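EH1AB1 (Metagenome, PDB 6I8F) probably hydrolyses carboxylic esters as a serine hydrolase of the alpha/beta hydrolase fold. Local coordinates at residues 41-46 with 229-234. Sequence-based numbering, arbitrary orientation.
Sequences LPHAVG and MDWFWE
H43 and W231 reach past each other in opposite directions, and each ends in a hydrogen bond to a backbone carbonyl on the other's segment. At W231 the first torsion (chi1 -171°) sets CG opposite the backbone N and beside the carbonyl carbon, turning the indole from CB toward 41-46. W231 CG and CD1 meet the NE2 corner of the imidazole, and W231 CD2 its CD2–NE2 edge. Further out, W231 CE2 passes 3.5 Å from H43 CD2, which sits over the middle of the indole face; the imidazole and the five-membered ring form an offset face-to-face stack, centroids 4.1 Å apart and planes 25° from parallel. At the pyrrole edge W231 NE1 donates to L41 O (3.1 Å) along an almost straight N-H...O line, 178°, with the oxygen in the indole plane. On the benzene side W231 CZ2 runs 3.8 Å from H43 CA and 4.3 Å from G46 CA; a CB on G46 would probably come too close to W231 CZ2, and glycine has none. At the tip W231 CH2 lies 3.9 Å from H43 CD2, which CE3 and CZ3 graze. Histidine suits its place, being both flat enough to stack and a donor: H43 NE2 gives a 2.7 Å bond to W231 O, in the plane of that carbonyl. A leucine in place of W231 would probably leave L41 O without this donor and the imidazole without its broad stacking face. W231 also touches L38 and H43 touches P137, both in loops. P42 stands at the N-cap position of helix 43-55, whose first turn the contact joins to helix 230-236, between strands 198-202 and 262-267; both helices probably belong to the cap over the sheet, as in hormone-sensitive-lipase-like ester hydrolases.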
ATOM      1  N   LEU A  41     -25.502  30.159   0.940  1.00 47.86           N
ATOM      2  CA  LEU A  41     -26.689  29.428   0.535  1.00 46.03           C
ATOM      3  C   LEU A  41     -27.249  28.637   1.712  1.00 43.11           C
ATOM      4  O   LEU A  41     -26.497  28.183   2.574  1.00 43.20           O
ATOM      5  CB  LEU A  41     -26.330  28.497  -0.626  1.00 48.09           C
ATOM      6  CG  LEU A  41     -25.762  29.185  -1.866  1.00 49.32           C
ATOM      7  CD1 LEU A  41     -25.440  28.160  -2.945  1.00 51.48           C
ATOM      8  CD2 LEU A  41     -26.722  30.244  -2.395  1.00 47.32           C
ATOM      9  N   PRO A  42     -28.588  28.442   1.763  1.00 38.97           N
ATOM     10  CA  PRO A  42     -29.193  27.429   2.627  1.00 38.55           C
ATOM     11  C   PRO A  42     -28.575  26.051   2.330  1.00 37.32           C
ATOM     12  O   PRO A  42     -28.123  25.817   1.196  1.00 36.92           O
ATOM     13  CB  PRO A  42     -30.684  27.436   2.253  1.00 38.17           C
ATOM     14  CG  PRO A  42     -30.914  28.764   1.550  1.00 37.76           C
ATOM     15  CD  PRO A  42     -29.582  29.159   0.948  1.00 38.12           C
ATOM     16  N   HIS A  43     -28.562  25.156   3.326  1.00 33.18           N
ATOM     17  CA  HIS A  43     -27.839  23.892   3.193  1.00 33.97           C
ATOM     18  C   HIS A  43     -28.483  23.018   2.110  1.00 33.44           C
ATOM     19  O   HIS A  43     -27.762  22.404   1.339  1.00 34.65           O
ATOM     20  CB  HIS A  43     -27.682  23.183   4.549  1.00 32.79           C
ATOM     21  CG  HIS A  43     -26.694  23.857   5.440  1.00 31.08           C
ATOM     22  ND1 HIS A  43     -27.047  24.909   6.268  1.00 32.17           N
ATOM     23  CD2 HIS A  43     -25.364  23.675   5.606  1.00 32.24           C
ATOM     24  CE1 HIS A  43     -25.982  25.331   6.923  1.00 32.42           C
ATOM     25  NE2 HIS A  43     -24.933  24.585   6.541  1.00 32.18           N
ATOM     26  N   ALA A  44     -29.820  22.988   2.032  1.00 34.36           N
ATOM     27  CA  ALA A  44     -30.511  22.124   1.051  1.00 34.84           C
ATOM     28  C   ALA A  44     -30.225  22.602  -0.381  1.00 36.19           C
ATOM     29  O   ALA A  44     -30.123  21.788  -1.294  1.00 37.77           O
ATOM     30  CB  ALA A  44     -31.989  22.069   1.327  1.00 33.62           C
ATOM     31  N   VAL A  45     -30.065  23.918  -0.555  1.00 37.74           N
ATOM     32  CA  VAL A  45     -29.803  24.541  -1.852  1.00 38.21           C
ATOM     33  C   VAL A  45     -28.355  24.264  -2.269  1.00 37.41           C
ATOM     34  O   VAL A  45     -28.089  23.849  -3.403  1.00 36.41           O
ATOM     35  CB  VAL A  45     -30.083  26.057  -1.803  1.00 41.43           C
ATOM     36  CG1 VAL A  45     -29.623  26.770  -3.068  1.00 40.99           C
ATOM     37  CG2 VAL A  45     -31.558  26.338  -1.531  1.00 42.27           C
ATOM     38  N   GLY A  46     -27.430  24.560  -1.353  1.00 34.57           N
ATOM     39  CA  GLY A  46     -26.017  24.332  -1.558  1.00 33.94           C
ATOM     40  C   GLY A  46     -25.726  22.865  -1.825  1.00 33.25           C
ATOM     41  O   GLY A  46     -24.908  22.547  -2.683  1.00 32.27           O
ATOM     42  N   MET A 229     -15.382  26.398   6.615  1.00 76.71           N
ATOM     43  CA  MET A 229     -15.566  25.165   7.324  1.00 72.78           C
ATOM     44  C   MET A 229     -16.846  25.241   8.174  1.00 60.15           C
ATOM     45  O   MET A 229     -17.497  24.226   8.385  1.00 56.73           O
ATOM     46  CB  MET A 229     -14.365  24.899   8.239  1.00 82.76           C
ATOM     47  CG  MET A 229     -14.438  23.567   8.971  1.00 93.17           C
ATOM     48  SD  MET A 229     -12.964  23.210   9.979  1.00105.91           S
ATOM     49  CE  MET A 229     -11.787  22.693   8.729  1.00101.23           C
ATOM     50  N   ASP A 230     -17.192  26.440   8.663  1.00 50.10           N
ATOM     51  CA  ASP A 230     -18.318  26.623   9.590  1.00 47.52           C
ATOM     52  C   ASP A 230     -19.630  26.163   8.950  1.00 40.42           C
ATOM     53  O   ASP A 230     -20.479  25.603   9.628  1.00 37.99           O
ATOM     54  CB  ASP A 230     -18.435  28.073  10.055  1.00 47.74           C
ATOM     55  CG  ASP A 230     -17.307  28.464  10.988  1.00 51.64           C
ATOM     56  OD1 ASP A 230     -17.091  29.677  11.164  1.00 51.98           O
ATOM     57  OD2 ASP A 230     -16.649  27.544  11.522  1.00 52.57           O
ATOM     58  N   TRP A 231     -19.768  26.391   7.642  1.00 35.51           N
ATOM     59  CA  TRP A 231     -20.952  25.985   6.899  1.00 35.16           C
ATOM     60  C   TRP A 231     -21.214  24.480   7.092  1.00 32.90           C
ATOM     61  O   TRP A 231     -22.374  24.063   7.115  1.00 32.37           O
ATOM     62  CB  TRP A 231     -20.800  26.364   5.421  1.00 33.16           C
ATOM     63  CG  TRP A 231     -22.028  26.188   4.585  1.00 33.48           C
ATOM     64  CD1 TRP A 231     -23.016  27.106   4.369  1.00 33.54           C
ATOM     65  CD2 TRP A 231     -22.381  25.030   3.804  1.00 33.27           C
ATOM     66  NE1 TRP A 231     -23.954  26.604   3.506  1.00 33.36           N
ATOM     67  CE2 TRP A 231     -23.593  25.332   3.141  1.00 33.55           C
ATOM     68  CE3 TRP A 231     -21.797  23.773   3.601  1.00 32.24           C
ATOM     69  CZ2 TRP A 231     -24.228  24.417   2.299  1.00 31.88           C
ATOM     70  CZ3 TRP A 231     -22.421  22.875   2.760  1.00 31.77           C
ATOM     71  CH2 TRP A 231     -23.621  23.192   2.124  1.00 31.04           C
ATOM     72  N   PHE A 232     -20.135  23.694   7.231  1.00 30.44           N
ATOM     73  CA  PHE A 232     -20.204  22.261   7.486  1.00 31.40           C
ATOM     74  C   PHE A 232     -20.261  21.984   8.990  1.00 29.98           C
ATOM     75  O   PHE A 232     -21.147  21.264   9.481  1.00 27.42           O
ATOM     76  CB  PHE A 232     -18.998  21.546   6.868  1.00 33.37           C
ATOM     77  CG  PHE A 232     -19.057  21.455   5.366  1.00 35.07           C
ATOM     78  CD1 PHE A 232     -19.750  20.426   4.747  1.00 34.33           C
ATOM     79  CD2 PHE A 232     -18.461  22.424   4.573  1.00 35.19           C
ATOM     80  CE1 PHE A 232     -19.829  20.356   3.365  1.00 35.12           C
ATOM     81  CE2 PHE A 232     -18.545  22.353   3.190  1.00 35.85           C
ATOM     82  CZ  PHE A 232     -19.227  21.320   2.589  1.00 35.39           C
ATOM     83  N   TRP A 233     -19.277  22.533   9.701  1.00 28.61           N
ATOM     84  CA  TRP A 233     -19.032  22.230  11.090  1.00 31.12           C
ATOM     85  C   TRP A 233     -20.258  22.565  11.959  1.00 30.15           C
ATOM     86  O   TRP A 233     -20.641  21.776  12.829  1.00 29.79           O
ATOM     87  CB  TRP A 233     -17.768  22.961  11.559  1.00 34.52           C
ATOM     88  CG  TRP A 233     -17.418  22.650  12.979  1.00 37.86           C
ATOM     89  CD1 TRP A 233     -17.691  23.416  14.072  1.00 38.91           C
ATOM     90  CD2 TRP A 233     -16.791  21.454  13.471  1.00 39.67           C
ATOM     91  NE1 TRP A 233     -17.255  22.793  15.209  1.00 40.51           N
ATOM     92  CE2 TRP A 233     -16.695  21.591  14.873  1.00 41.88           C
ATOM     93  CE3 TRP A 233     -16.293  20.289  12.875  1.00 41.15           C
ATOM     94  CZ2 TRP A 233     -16.125  20.608  15.680  1.00 41.55           C
ATOM     95  CZ3 TRP A 233     -15.721  19.322  13.673  1.00 40.58           C
ATOM     96  CH2 TRP A 233     -15.640  19.482  15.056  1.00 40.12           C
ATOM     97  N   GLU A 234     -20.895  23.711  11.692  1.00 29.57           N
ATOM     98  CA  GLU A 234     -21.975  24.233  12.526  1.00 30.56           C
ATOM     99  C   GLU A 234     -23.293  23.527  12.210  1.00 28.28           C
ATOM    100  O   GLU A 234     -24.214  23.523  13.026  1.00 28.07           O
ATOM    101  CB  GLU A 234     -22.089  25.749  12.345  1.00 35.10           C
ATOM    102  CG  GLU A 234     -20.865  26.474  12.890  1.00 39.69           C
ATOM    103  CD  GLU A 234     -20.955  27.983  12.999  1.00 42.29           C
ATOM    104  OE1 GLU A 234     -21.812  28.585  12.322  1.00 47.69           O
ATOM    105  OE2 GLU A 234     -20.158  28.545  13.766  1.00 50.92           O
TER